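Local atomic coordinates of dehydrogenase (PDB entry 3Q2I), a protein that binds NADH and UDP-N-acetylglucosaminuronic acid, and probably uses NAD to oxidise this sugar on the biosynthetic route to 2,3-diacetamido-2,3-dideoxy-D-mannuronic acid. Residues Ala65-Thr68 with Asp69-Gln73; Val196-Leu199 with Asp200-Gly204; Lys330-Glu333 with Leu334-Met338; Arg346-Ser349 with Leu350-Tyr354. One frame throughout, in Å; residues are numbered along the deposited sequence.

Interaction 1: residues Ala65-Thr68 with Asp69-Gln73; sequences ASLT and DMLAQ
With chi1 at 82°, S66 holds its OG between its own backbone N and carbonyl carbon, while D69 keeps CG beside its backbone N; together these rotations set the hydroxyl against the amide and the carboxylate end of D69. S66 is the N-cap of helix 67-73, since OG accepts from D69 N at 3.2 Å with an N-H...O angle of 166°. Immediately beside it, S66 O takes the amide of M70 in a nearly straight bond of 3.1 Å, so the same residue engages two amides of the first turn. The carboxylate carbon CG of D69 also lies 3.2 Å from S66 OG.

L67, M70 and L71 make the apolar part of the contact. L67 swings CG anti to its N (chi1 172°), and its CD1 touches two neighbours: L71 CG at 3.8 Å and M70 CE at 3.9 Å. M70 reaches that methyl because its chain bends at the sulfur. Helix 67-73 follows strand 62-64 of the Rossmann domain; here M70 covers strands 14-19 and 39-45, whereas L67 and L71 lean on helix 88-97. T68 OG1 bonds to E94 and to K126 of the second subunit. The capping bond thus satisfies an amide that has no preceding helical turn to supply a carbonyl, and the acidic side chain of D69 in this first turn would probably be favoured by the helix dipole.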
ATOM      1  N   ALA A  65     -29.582 -28.671 -31.476  1.00 29.26           N
ATOM      2  CA  ALA A  65     -29.996 -28.267 -30.142  1.00 31.95           C
ATOM      3  C   ALA A  65     -28.833 -28.060 -29.163  1.00 33.33           C
ATOM      4  O   ALA A  65     -29.050 -27.528 -28.075  1.00 35.17           O
ATOM      5  CB  ALA A  65     -30.968 -29.275 -29.558  1.00 32.86           C
ATOM      6  N   SER A  66     -27.649 -28.560 -29.503  1.00 31.30           N
ATOM      7  CA  SER A  66     -26.462 -28.266 -28.711  1.00 30.78           C
ATOM      8  C   SER A  66     -25.270 -27.989 -29.619  1.00 30.94           C
ATOM      9  O   SER A  66     -25.173 -28.514 -30.728  1.00 30.72           O
ATOM     10  CB  SER A  66     -26.176 -29.384 -27.718  1.00 32.08           C
ATOM     11  OG  SER A  66     -25.483 -30.439 -28.345  1.00 32.75           O
ATOM     12  N   LEU A  67     -24.313 -27.197 -29.140  1.00 27.26           N
ATOM     13  CA  LEU A  67     -23.100 -26.938 -29.883  1.00 24.31           C
ATOM     14  C   LEU A  67     -22.303 -28.221 -30.093  1.00 24.77           C
ATOM     15  O   LEU A  67     -21.753 -28.450 -31.171  1.00 27.09           O
ATOM     16  CB  LEU A  67     -22.250 -25.860 -29.155  1.00 23.48           C
ATOM     17  CG  LEU A  67     -20.877 -25.707 -29.794  1.00 22.36           C
ATOM     18  CD1 LEU A  67     -20.947 -25.163 -31.181  1.00 23.26           C
ATOM     19  CD2 LEU A  67     -20.075 -24.710 -28.934  1.00 25.91           C
ATOM     20  N   THR A  68     -22.226 -29.047 -29.062  1.00 26.16           N
ATOM     21  CA  THR A  68     -21.422 -30.255 -29.113  1.00 28.97           C
ATOM     22  C   THR A  68     -21.896 -31.194 -30.228  1.00 30.88           C
ATOM     23  O   THR A  68     -21.069 -31.736 -30.959  1.00 31.26           O
ATOM     24  CB  THR A  68     -21.403 -31.008 -27.781  1.00 30.64           C
ATOM     25  OG1 THR A  68     -20.844 -30.172 -26.742  1.00 30.17           O
ATOM     26  CG2 THR A  68     -20.511 -32.224 -27.904  1.00 30.12           C
ATOM     27  N   ASP A  69     -23.211 -31.317 -30.377  1.00 32.70           N
ATOM     28  CA  ASP A  69     -23.781 -32.030 -31.531  1.00 34.48           C
ATOM     29  C   ASP A  69     -23.474 -31.377 -32.868  1.00 34.42           C
ATOM     30  O   ASP A  69     -23.096 -32.077 -33.811  1.00 38.37           O
ATOM     31  CB  ASP A  69     -25.297 -32.085 -31.408  1.00 33.50           C
ATOM     32  CG  ASP A  69     -25.743 -32.974 -30.291  1.00 42.65           C
ATOM     33  OD1 ASP A  69     -24.893 -33.746 -29.801  1.00 50.02           O
ATOM     34  OD2 ASP A  69     -26.928 -32.886 -29.908  1.00 55.60           O
ATOM     35  N   MET A  70     -23.723 -30.076 -33.005  1.00 31.47           N
ATOM     36  CA  MET A  70     -23.430 -29.409 -34.265  1.00 29.83           C
ATOM     37  C   MET A  70     -21.974 -29.654 -34.665  1.00 32.51           C
ATOM     38  O   MET A  70     -21.695 -29.869 -35.859  1.00 31.97           O
ATOM     39  CB  MET A  70     -23.812 -27.920 -34.248  1.00 28.55           C
ATOM     40  CG  MET A  70     -23.410 -27.129 -35.479  1.00 25.77           C
ATOM     41  SD  MET A  70     -24.075 -25.467 -35.651  1.00 29.30           S
ATOM     42  CE  MET A  70     -22.986 -24.645 -34.459  1.00 26.83           C
ATOM     43  N   LEU A  71     -21.053 -29.662 -33.694  1.00 30.18           N
ATOM     44  CA  LEU A  71     -19.629 -29.786 -34.009  1.00 32.64           C
ATOM     45  C   LEU A  71     -19.291 -31.184 -34.488  1.00 34.74           C
ATOM     46  O   LEU A  71     -18.402 -31.355 -35.327  1.00 35.47           O
ATOM     47  CB  LEU A  71     -18.758 -29.467 -32.790  1.00 31.02           C
ATOM     48  CG  LEU A  71     -18.752 -27.982 -32.425  1.00 29.33           C
ATOM     49  CD1 LEU A  71     -17.808 -27.772 -31.240  1.00 26.05           C
ATOM     50  CD2 LEU A  71     -18.389 -27.033 -33.579  1.00 22.58           C
ATOM     51  N   ALA A  72     -19.994 -32.166 -33.936  1.00 34.92           N
ATOM     52  CA  ALA A  72     -19.888 -33.551 -34.409  1.00 38.00           C
ATOM     53  C   ALA A  72     -20.392 -33.757 -35.857  1.00 39.04           C
ATOM     54  O   ALA A  72     -20.055 -34.748 -36.507  1.00 41.06           O
ATOM     55  CB  ALA A  72     -20.630 -34.483 -33.448  1.00 36.04           C
ATOM     56  N   GLN A  73     -21.199 -32.839 -36.373  1.00 37.30           N
ATOM     57  CA  GLN A  73     -21.840 -33.055 -37.659  1.00 38.35           C
ATOM     58  C   GLN A  73     -21.362 -32.140 -38.782  1.00 39.36           C
ATOM     59  O   GLN A  73     -21.222 -32.564 -39.935  1.00 38.57           O
ATOM     60  CB  GLN A  73     -23.358 -32.999 -37.509  1.00 39.47           C
ATOM     61  CG  GLN A  73     -23.917 -34.027 -36.539  1.00 42.97           C
ATOM     62  CD  GLN A  73     -25.379 -33.770 -36.271  1.00 52.74           C
ATOM     63  OE1 GLN A  73     -26.102 -33.337 -37.173  1.00 57.47           O
ATOM     64  NE2 GLN A  73     -25.825 -34.017 -35.037  1.00 53.83           N
TER

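Interaction 2: residues Val196-Leu199 with Asp200-Gly204; sequences VDLL and DWLIG
L199 O is gripped by three donors: weakly by I203 N at 3.3 Å, weakly by G204 N at 3.4 Å, and by W232 NE1 from strand 225-232. Its neighbour L198 O is shared as well, holding L202 N at 2.9 Å from a position above the carbonyl plane and I203 N through a longer, weak bond. Bonds from these oxygens to the fourth and fifth residues onward mark the widened pi-type turn with which helix 193-203 ends, before G204 leaves helical geometry with positive phi. Earlier in the helix the spacing is also irregular. D200 N stands 4.4 Å from V196 O, and a water that accepts from D200 N at 3.0 Å and probably donates to V196 O bridges the gap.

The side chains meet round W201. Its ring extends anti to the backbone N (chi1 175°), and L198 CD2 comes to the benzo edge in the ring plane, 3.7 Å from CE3. L202 CD2 instead lies over one face, offset toward the rim. R136 and K145 add cation-pi contacts, and R136 also forms a salt bridge with D197 OD2, while K133 takes D197 OD1. Through L198 and L202 this part of the C-terminal alpha/beta domain packs on helix 139-149. Of the backbone bonds into L198 O and L199 O, only that from L202 N is short; the others are weak, so the indole N-H of W232 probably compensates at L199 O.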
ATOM      1  N   VAL A 196     -14.096   1.768 -26.699  1.00 15.80           N
ATOM      2  CA  VAL A 196     -12.902   1.320 -25.972  1.00 14.51           C
ATOM      3  C   VAL A 196     -11.854   0.870 -26.978  1.00 15.07           C
ATOM      4  O   VAL A 196     -10.643   1.122 -26.822  1.00 17.21           O
ATOM      5  CB  VAL A 196     -13.199   0.166 -24.937  1.00 16.43           C
ATOM      6  CG1 VAL A 196     -11.866  -0.314 -24.330  1.00 16.29           C
ATOM      7  CG2 VAL A 196     -14.174   0.710 -23.885  1.00 18.03           C
ATOM      8  N   ASP A 197     -12.339   0.185 -28.030  1.00 17.88           N
ATOM      9  CA  ASP A 197     -11.443  -0.314 -29.057  1.00 17.10           C
ATOM     10  C   ASP A 197     -10.586   0.798 -29.647  1.00 15.55           C
ATOM     11  O   ASP A 197      -9.472   0.540 -30.094  1.00 19.00           O
ATOM     12  CB  ASP A 197     -12.270  -0.960 -30.169  1.00 18.53           C
ATOM     13  CG  ASP A 197     -11.439  -1.593 -31.244  1.00 25.35           C
ATOM     14  OD1 ASP A 197     -10.576  -2.419 -30.921  1.00 19.00           O
ATOM     15  OD2 ASP A 197     -11.698  -1.286 -32.436  1.00 24.80           O
ATOM     16  N   LEU A 198     -11.124   2.014 -29.743  1.00 14.99           N
ATOM     17  CA  LEU A 198     -10.354   3.073 -30.399  1.00 14.83           C
ATOM     18  C   LEU A 198      -9.093   3.475 -29.636  1.00 14.52           C
ATOM     19  O   LEU A 198      -8.213   4.147 -30.157  1.00 17.31           O
ATOM     20  CB  LEU A 198     -11.223   4.350 -30.556  1.00 13.26           C
ATOM     21  CG  LEU A 198     -12.577   4.079 -31.280  1.00 17.03           C
ATOM     22  CD1 LEU A 198     -13.430   5.294 -31.252  1.00 17.95           C
ATOM     23  CD2 LEU A 198     -12.331   3.514 -32.698  1.00 22.39           C
ATOM     24  N   LEU A 199      -9.101   3.218 -28.323  1.00 16.56           N
ATOM     25  CA  LEU A 199      -8.000   3.710 -27.507  1.00 16.59           C
ATOM     26  C   LEU A 199      -6.646   3.154 -27.927  1.00 15.11           C
ATOM     27  O   LEU A 199      -5.699   3.922 -28.092  1.00 17.17           O
ATOM     28  CB  LEU A 199      -8.331   3.481 -26.023  1.00 15.95           C
ATOM     29  CG  LEU A 199      -9.603   4.119 -25.473  1.00 18.01           C
ATOM     30  CD1 LEU A 199      -9.906   3.763 -24.000  1.00 16.86           C
ATOM     31  CD2 LEU A 199      -9.478   5.635 -25.628  1.00 19.35           C
ATOM     32  N   ASP A 200      -6.507   1.842 -28.037  1.00 15.92           N
ATOM     33  CA  ASP A 200      -5.287   1.262 -28.541  1.00 15.12           C
ATOM     34  C   ASP A 200      -5.210   1.346 -30.090  1.00 16.76           C
ATOM     35  O   ASP A 200      -4.148   1.684 -30.619  1.00 20.22           O
ATOM     36  CB  ASP A 200      -5.205  -0.217 -28.107  1.00 16.41           C
ATOM     37  CG  ASP A 200      -3.919  -0.884 -28.574  1.00 21.16           C
ATOM     38  OD1 ASP A 200      -3.864  -1.335 -29.751  1.00 22.30           O
ATOM     39  OD2 ASP A 200      -2.895  -0.844 -27.874  1.00 20.11           O
ATOM     40  N   TRP A 201      -6.337   1.136 -30.783  1.00 16.74           N
ATOM     41  CA  TRP A 201      -6.288   0.992 -32.265  1.00 17.10           C
ATOM     42  C   TRP A 201      -5.952   2.340 -32.884  1.00 18.78           C
ATOM     43  O   TRP A 201      -5.101   2.391 -33.780  1.00 19.54           O
ATOM     44  CB  TRP A 201      -7.655   0.539 -32.756  1.00 17.99           C
ATOM     45  CG  TRP A 201      -7.725   0.477 -34.256  1.00 22.91           C
ATOM     46  CD1 TRP A 201      -6.923  -0.262 -35.080  1.00 26.40           C
ATOM     47  CD2 TRP A 201      -8.717   1.108 -35.090  1.00 20.92           C
ATOM     48  NE1 TRP A 201      -7.314  -0.055 -36.395  1.00 21.89           N
ATOM     49  CE2 TRP A 201      -8.406   0.772 -36.424  1.00 24.24           C
ATOM     50  CE3 TRP A 201      -9.810   1.937 -34.845  1.00 24.08           C
ATOM     51  CZ2 TRP A 201      -9.164   1.239 -37.513  1.00 23.21           C
ATOM     52  CZ3 TRP A 201     -10.566   2.388 -35.917  1.00 29.34           C
ATOM     53  CH2 TRP A 201     -10.234   2.036 -37.233  1.00 25.13           C
ATOM     54  N   LEU A 202      -6.552   3.435 -32.409  1.00 17.15           N
ATOM     55  CA  LEU A 202      -6.224   4.730 -33.025  1.00 17.29           C
ATOM     56  C   LEU A 202      -5.055   5.361 -32.325  1.00 20.00           C
ATOM     57  O   LEU A 202      -4.186   5.897 -32.994  1.00 21.53           O
ATOM     58  CB  LEU A 202      -7.359   5.740 -33.017  1.00 16.55           C
ATOM     59  CG  LEU A 202      -8.588   5.351 -33.839  1.00 21.09           C
ATOM     60  CD1 LEU A 202      -9.643   6.429 -33.678  1.00 21.92           C
ATOM     61  CD2 LEU A 202      -8.124   5.284 -35.322  1.00 22.96           C
ATOM     62  N   ILE A 203      -5.052   5.398 -30.986  1.00 18.75           N
ATOM     63  CA  ILE A 203      -4.066   6.248 -30.339  1.00 17.69           C
ATOM     64  C   ILE A 203      -2.741   5.567 -30.015  1.00 20.53           C
ATOM     65  O   ILE A 203      -1.695   6.202 -30.027  1.00 21.86           O
ATOM     66  CB  ILE A 203      -4.637   6.990 -29.065  1.00 17.26           C
ATOM     67  CG1 ILE A 203      -6.056   7.481 -29.321  1.00 17.51           C
ATOM     68  CG2 ILE A 203      -3.643   7.948 -28.380  1.00 17.30           C
ATOM     69  CD1 ILE A 203      -6.193   8.605 -30.355  1.00 21.28           C
ATOM     70  N   GLY A 204      -2.781   4.262 -29.765  1.00 17.42           N
ATOM     71  CA  GLY A 204      -1.535   3.526 -29.552  1.00 17.43           C
ATOM     72  C   GLY A 204      -1.478   2.856 -28.169  1.00 17.86           C
ATOM     73  O   GLY A 204      -2.475   2.803 -27.444  1.00 16.92           O
TER
HETATM   74  O   HOH W   1      -8.336  -0.356 -27.285  1.00 20.74           O

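Interaction 3: residues Lys330-Glu333 with Leu334-Met338; sequences KSLE and LLIAM
L332 and I336 lie side by side and point the same way, one turn apart on helix 325-344, a long helix of the C-terminal alpha/beta domain. The contact is between L332 CD1 and I336 CG1 at 4.1 Å. The two differ at CB: L332 has CG anti to the backbone N (chi1 179°), whereas I336 carries CG1 beside its own N, which brings that carbon to 3.3 Å from L332 O. Both residues rest on W112 of helix 112-125, and I336 also packs on Y354 of the second subunit.

L335 is oriented differently. Its CG leans back along the helix and sits 3.5 Å from S331 O, while its side chain touches V196 of helix 193-203 and F188 of helix 187-191. L334 likewise turns back, over K330 O, and packs on L199 and L350. The polar groups of 330-333 have partners beyond this contact: S331 OG bonds to K133 NZ, and K330 NZ pairs with E327. E333 runs out extended, so that OE1 arrives at the amide of L352.

The backbone bonds are regular except at the start. L335 N to S331 O measures 3.0 Å and I336 N to L332 O 2.9 Å, but L334 N to K330 O is weak at 3.4 Å. A337 N bonds to E333 O at 2.8 Å with an N-H...O angle of 153°, and A337 CB lies 3.5 Å from the same oxygen.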
ATOM      1  N   LYS A 330      -6.180  -6.832 -27.249  1.00 15.92           N
ATOM      2  CA  LYS A 330      -5.715  -5.467 -26.909  1.00 14.39           C
ATOM      3  C   LYS A 330      -6.824  -4.692 -26.219  1.00 15.51           C
ATOM      4  O   LYS A 330      -6.576  -4.066 -25.160  1.00 16.41           O
ATOM      5  CB  LYS A 330      -5.169  -4.687 -28.110  1.00 15.64           C
ATOM      6  CG  LYS A 330      -4.009  -5.430 -28.745  1.00 17.43           C
ATOM      7  CD  LYS A 330      -3.590  -4.688 -29.997  1.00 20.98           C
ATOM      8  CE  LYS A 330      -2.501  -5.398 -30.743  1.00 20.58           C
ATOM      9  NZ  LYS A 330      -2.194  -4.616 -31.992  1.00 24.44           N
ATOM     10  N   SER A 331      -8.036  -4.673 -26.756  1.00 14.94           N
ATOM     11  CA  SER A 331      -9.101  -3.933 -26.067  1.00 16.71           C
ATOM     12  C   SER A 331      -9.601  -4.705 -24.863  1.00 16.20           C
ATOM     13  O   SER A 331     -10.039  -4.080 -23.893  1.00 14.78           O
ATOM     14  CB  SER A 331     -10.240  -3.479 -26.991  1.00 19.61           C
ATOM     15  OG  SER A 331     -11.067  -4.552 -27.359  1.00 24.00           O
ATOM     16  N   LEU A 332      -9.624  -6.034 -24.896  1.00 16.07           N
ATOM     17  CA  LEU A 332     -10.052  -6.778 -23.707  1.00 13.95           C
ATOM     18  C   LEU A 332      -9.124  -6.432 -22.563  1.00 13.58           C
ATOM     19  O   LEU A 332      -9.623  -6.233 -21.438  1.00 13.53           O
ATOM     20  CB  LEU A 332      -9.988  -8.288 -23.955  1.00 16.17           C
ATOM     21  CG  LEU A 332     -10.386  -9.172 -22.776  1.00 15.00           C
ATOM     22  CD1 LEU A 332     -11.852  -8.950 -22.401  1.00 17.97           C
ATOM     23  CD2 LEU A 332     -10.164 -10.631 -23.071  1.00 16.44           C
ATOM     24  N   GLU A 333      -7.821  -6.361 -22.821  1.00 14.17           N
ATOM     25  CA  GLU A 333      -6.883  -6.108 -21.688  1.00 12.53           C
ATOM     26  C   GLU A 333      -7.178  -4.720 -21.111  1.00 14.89           C
ATOM     27  O   GLU A 333      -7.145  -4.536 -19.864  1.00 13.22           O
ATOM     28  CB  GLU A 333      -5.458  -6.177 -22.268  1.00 14.80           C
ATOM     29  CG  GLU A 333      -4.444  -6.022 -21.135  1.00 18.12           C
ATOM     30  CD  GLU A 333      -3.025  -5.922 -21.666  1.00 17.93           C
ATOM     31  OE1 GLU A 333      -2.144  -6.532 -21.049  1.00 16.78           O
ATOM     32  OE2 GLU A 333      -2.802  -5.316 -22.746  1.00 16.98           O
ATOM     33  N   LEU A 334      -7.529  -3.738 -21.941  1.00 13.08           N
ATOM     34  CA  LEU A 334      -7.924  -2.421 -21.421  1.00 15.39           C
ATOM     35  C   LEU A 334      -9.186  -2.515 -20.581  1.00 14.14           C
ATOM     36  O   LEU A 334      -9.286  -1.878 -19.543  1.00 14.73           O
ATOM     37  CB  LEU A 334      -8.123  -1.404 -22.549  1.00 18.82           C
ATOM     38  CG  LEU A 334      -6.848  -0.821 -23.106  1.00 23.13           C
ATOM     39  CD1 LEU A 334      -7.246  -0.056 -24.383  1.00 25.70           C
ATOM     40  CD2 LEU A 334      -6.240   0.118 -22.049  1.00 24.58           C
ATOM     41  N   LEU A 335     -10.211  -3.231 -21.044  1.00 13.40           N
ATOM     42  CA  LEU A 335     -11.456  -3.340 -20.320  1.00 13.97           C
ATOM     43  C   LEU A 335     -11.171  -3.947 -18.965  1.00 12.29           C
ATOM     44  O   LEU A 335     -11.711  -3.490 -17.943  1.00 13.90           O
ATOM     45  CB  LEU A 335     -12.461  -4.228 -21.086  1.00 15.08           C
ATOM     46  CG  LEU A 335     -13.089  -3.632 -22.342  1.00 17.70           C
ATOM     47  CD1 LEU A 335     -13.805  -4.770 -23.072  1.00 16.04           C
ATOM     48  CD2 LEU A 335     -14.055  -2.536 -21.936  1.00 16.96           C
ATOM     49  N   ILE A 336     -10.330  -5.000 -18.950  1.00 13.58           N
ATOM     50  CA  ILE A 336     -10.076  -5.723 -17.680  1.00 11.12           C
ATOM     51  C   ILE A 336      -9.247  -4.791 -16.789  1.00 10.51           C
ATOM     52  O   ILE A 336      -9.579  -4.728 -15.578  1.00 12.66           O
ATOM     53  CB  ILE A 336      -9.322  -7.069 -17.915  1.00 11.39           C
ATOM     54  CG1 ILE A 336     -10.262  -7.984 -18.729  1.00 15.25           C
ATOM     55  CG2 ILE A 336      -8.909  -7.678 -16.584  1.00 12.50           C
ATOM     56  CD1 ILE A 336     -11.539  -8.397 -18.010  1.00 16.03           C
ATOM     57  N   ALA A 337      -8.335  -3.988 -17.347  1.00 12.32           N
ATOM     58  CA  ALA A 337      -7.597  -3.053 -16.471  1.00 11.35           C
ATOM     59  C   ALA A 337      -8.540  -1.979 -15.907  1.00 12.10           C
ATOM     60  O   ALA A 337      -8.429  -1.641 -14.704  1.00 12.85           O
ATOM     61  CB  ALA A 337      -6.507  -2.355 -17.268  1.00 13.12           C
ATOM     62  N   MET A 338      -9.484  -1.490 -16.721  1.00 12.92           N
ATOM     63  CA  MET A 338     -10.467  -0.486 -16.261  1.00 12.13           C
ATOM     64  C   MET A 338     -11.328  -1.128 -15.154  1.00 13.43           C
ATOM     65  O   MET A 338     -11.583  -0.479 -14.126  1.00 12.95           O
ATOM     66  CB  MET A 338     -11.412  -0.017 -17.399  1.00 13.25           C
ATOM     67  CG  MET A 338     -10.666   0.627 -18.545  1.00 16.77           C
ATOM     68  SD  MET A 338     -11.910   1.013 -19.825  1.00 22.60           S
ATOM     69  CE  MET A 338     -10.899   1.950 -20.951  1.00 23.50           C
TER

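Interaction 4: residues Arg346-Ser349 with Leu350-Tyr354; sequences RRVS and LPLDY
L352 meets V348 of the preceding strand through one branch, CD2, and its atoms close in step by step. CB starts 5.4 Å from S349 O and CG is at 4.9 Å. Then CD2 ends 4.1 Å from S349 O and at the same distance from V348 CG1, the apolar partner that it meets at an oblique angle. CG stands beside the backbone N (chi1 -69°), and the chi2 setting of -178° turns CD2 rather than CD1 to V348; the side chain also packs on W112 of helix 112-125.

The reversal that permits the contact includes the cis peptide between L350 and P351. Within this chain, strand 348-349 is a short outermost strand of the mixed sheet in the C-terminal alpha/beta domain, antiparallel to strand 206-214, with backbone bonds joining V348 to V209 and L350 to E207. Beyond it the tail enters an intersubunit contact: P351 O accepts from R343 NH2 of the third subunit, and the ring of Y354 meets W181 of that subunit edge-to-face. On the other branch of V348, CG2 lies 3.8 Å above the guanidinium plane of R346, offset toward its rim, while R346 NH2 forms a salt bridge with D344.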
ATOM      1  N   ARG A 346      -7.654   1.951  -7.736  1.00 17.52           N
ATOM      2  CA  ARG A 346      -6.203   2.138  -7.922  1.00 17.90           C
ATOM      3  C   ARG A 346      -5.856   2.210  -9.411  1.00 16.83           C
ATOM      4  O   ARG A 346      -6.598   1.684 -10.258  1.00 14.50           O
ATOM      5  CB  ARG A 346      -5.409   0.985  -7.324  1.00 20.39           C
ATOM      6  CG  ARG A 346      -5.688  -0.347  -7.968  1.00 20.11           C
ATOM      7  CD  ARG A 346      -4.998  -1.560  -7.312  1.00 29.99           C
ATOM      8  NE  ARG A 346      -5.651  -2.778  -7.796  1.00 29.06           N
ATOM      9  CZ  ARG A 346      -5.151  -3.590  -8.727  1.00 30.18           C
ATOM     10  NH1 ARG A 346      -3.964  -3.303  -9.240  1.00 30.04           N
ATOM     11  NH2 ARG A 346      -5.839  -4.656  -9.143  1.00 33.41           N
ATOM     12  N   ARG A 347      -4.733   2.869  -9.700  1.00 16.55           N
ATOM     13  CA  ARG A 347      -4.191   2.908 -11.056  1.00 13.40           C
ATOM     14  C   ARG A 347      -3.767   1.506 -11.416  1.00 13.70           C
ATOM     15  O   ARG A 347      -3.125   0.810 -10.648  1.00 14.81           O
ATOM     16  CB  ARG A 347      -2.966   3.853 -11.061  1.00 15.33           C
ATOM     17  CG  ARG A 347      -2.288   4.042 -12.436  1.00 16.85           C
ATOM     18  CD  ARG A 347      -1.049   4.991 -12.374  1.00 19.80           C
ATOM     19  NE  ARG A 347      -1.548   6.374 -12.219  1.00 24.14           N
ATOM     20  CZ  ARG A 347      -0.809   7.501 -12.237  1.00 26.54           C
ATOM     21  NH1 ARG A 347       0.491   7.484 -12.483  1.00 22.66           N
ATOM     22  NH2 ARG A 347      -1.379   8.702 -12.080  1.00 25.86           N
ATOM     23  N   VAL A 348      -4.133   1.084 -12.639  1.00 11.27           N
ATOM     24  CA  VAL A 348      -3.718  -0.276 -13.080  1.00 11.85           C
ATOM     25  C   VAL A 348      -2.891  -0.117 -14.341  1.00 10.26           C
ATOM     26  O   VAL A 348      -3.319   0.561 -15.307  1.00 12.63           O
ATOM     27  CB  VAL A 348      -4.959  -1.151 -13.399  1.00 11.46           C
ATOM     28  CG1 VAL A 348      -4.487  -2.452 -14.028  1.00 13.21           C
ATOM     29  CG2 VAL A 348      -5.682  -1.477 -12.115  1.00 13.72           C
ATOM     30  N   SER A 349      -1.679  -0.700 -14.318  1.00 11.22           N
ATOM     31  CA  SER A 349      -0.759  -0.525 -15.445  1.00 12.45           C
ATOM     32  C   SER A 349      -0.638  -1.791 -16.291  1.00 10.89           C
ATOM     33  O   SER A 349      -0.964  -2.898 -15.866  1.00 14.40           O
ATOM     34  CB  SER A 349       0.639  -0.127 -14.957  1.00 13.79           C
ATOM     35  OG  SER A 349       0.512   1.096 -14.228  1.00 15.60           O
ATOM     36  N   LEU A 350      -0.243  -1.568 -17.549  1.00 11.37           N
ATOM     37  CA  LEU A 350      -0.183  -2.618 -18.583  1.00 12.50           C
ATOM     38  C   LEU A 350       1.281  -2.885 -18.937  1.00 13.51           C
ATOM     39  O   LEU A 350       2.151  -2.055 -18.749  1.00 13.51           O
ATOM     40  CB  LEU A 350      -0.883  -2.139 -19.843  1.00 13.93           C
ATOM     41  CG  LEU A 350      -2.379  -1.875 -19.660  1.00 14.30           C
ATOM     42  CD1 LEU A 350      -2.955  -1.538 -20.970  1.00 18.04           C
ATOM     43  CD2 LEU A 350      -3.152  -3.047 -19.044  1.00 18.27           C
ATOM     44  N   PRO A 351       1.562  -4.078 -19.524  1.00 12.95           N
ATOM     45  CA  PRO A 351       0.628  -5.163 -19.763  1.00 11.89           C
ATOM     46  C   PRO A 351       0.257  -5.858 -18.465  1.00 11.82           C
ATOM     47  O   PRO A 351       1.001  -5.870 -17.505  1.00 12.95           O
ATOM     48  CB  PRO A 351       1.465  -6.147 -20.625  1.00 14.59           C
ATOM     49  CG  PRO A 351       2.895  -5.878 -20.194  1.00 12.47           C
ATOM     50  CD  PRO A 351       2.944  -4.395 -19.915  1.00 15.33           C
ATOM     51  N   LEU A 352      -0.870  -6.537 -18.474  1.00 11.75           N
ATOM     52  CA  LEU A 352      -1.328  -7.255 -17.267  1.00 12.87           C
ATOM     53  C   LEU A 352      -0.446  -8.429 -16.876  1.00 14.75           C
ATOM     54  O   LEU A 352      -0.338  -8.745 -15.709  1.00 15.93           O
ATOM     55  CB  LEU A 352      -2.762  -7.729 -17.514  1.00 11.43           C
ATOM     56  CG  LEU A 352      -3.787  -6.585 -17.565  1.00 11.55           C
ATOM     57  CD1 LEU A 352      -5.149  -7.291 -17.761  1.00 14.78           C
ATOM     58  CD2 LEU A 352      -3.804  -5.772 -16.255  1.00 14.76           C
ATOM     59  N   ASP A 353       0.183  -9.036 -17.874  1.00 13.05           N
ATOM     60  CA  ASP A 353       1.001 -10.219 -17.594  1.00 16.82           C
ATOM     61  C   ASP A 353       2.458 -10.131 -18.021  1.00 16.34           C
ATOM     62  O   ASP A 353       2.771  -9.658 -19.127  1.00 16.05           O
ATOM     63  CB  ASP A 353       0.371 -11.396 -18.324  1.00 19.84           C
ATOM     64  CG  ASP A 353      -1.000 -11.776 -17.736  1.00 23.78           C
ATOM     65  OD1 ASP A 353      -1.338 -11.474 -16.550  1.00 29.53           O
ATOM     66  OD2 ASP A 353      -1.691 -12.522 -18.416  1.00 29.57           O
ATOM     67  N   TYR A 354       3.335 -10.532 -17.101  1.00 15.77           N
ATOM     68  CA  TYR A 354       4.708 -10.839 -17.405  1.00 14.73           C
ATOM     69  C   TYR A 354       4.962 -12.288 -17.009  1.00 18.00           C
ATOM     70  O   TYR A 354       6.045 -12.680 -16.648  1.00 16.05           O
ATOM     71  CB  TYR A 354       5.669  -9.865 -16.733  1.00 14.12           C
ATOM     72  CG  TYR A 354       5.786  -8.524 -17.445  1.00 13.26           C
ATOM     73  CD1 TYR A 354       6.260  -8.471 -18.753  1.00 13.70           C
ATOM     74  CD2 TYR A 354       5.332  -7.325 -16.870  1.00 13.59           C
ATOM     75  CE1 TYR A 354       6.391  -7.285 -19.427  1.00 12.92           C
ATOM     76  CE2 TYR A 354       5.493  -6.122 -17.500  1.00 12.84           C
ATOM     77  CZ  TYR A 354       5.982  -6.093 -18.797  1.00 12.43           C
ATOM     78  OH  TYR A 354       6.153  -4.890 -19.431  1.00 13.36           O
ATOM     79  OXT TYR A 354       4.074 -13.131 -17.123  1.00 20.98           O
TER

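How the interactions relate
Interactions 2, 3 and 4 form one connected region, whereas interaction 1 lies apart in the Rossmann domain, its centre 32 Å from that of interaction 3. Between interactions 2 and 3 the helices meet through L199 CD1 and M338 CE at 3.7 Å and through V196 CG2 and L335 CD2 at 3.8 Å. Interaction 4 joins interaction 3 where L334 CD2 and L350 CD1 approach to 3.8 Å; interactions 2 and 4 do not touch, their nearest atoms being about 7 Å apart. Measured from side chains, L67 is about 5 Å from NADH, L335 about 10 Å from both NADH and the UDP-sugar, and L198 about 9 Å from the sugar, whose pocket includes H194 and Y195 at the start of helix 193-203.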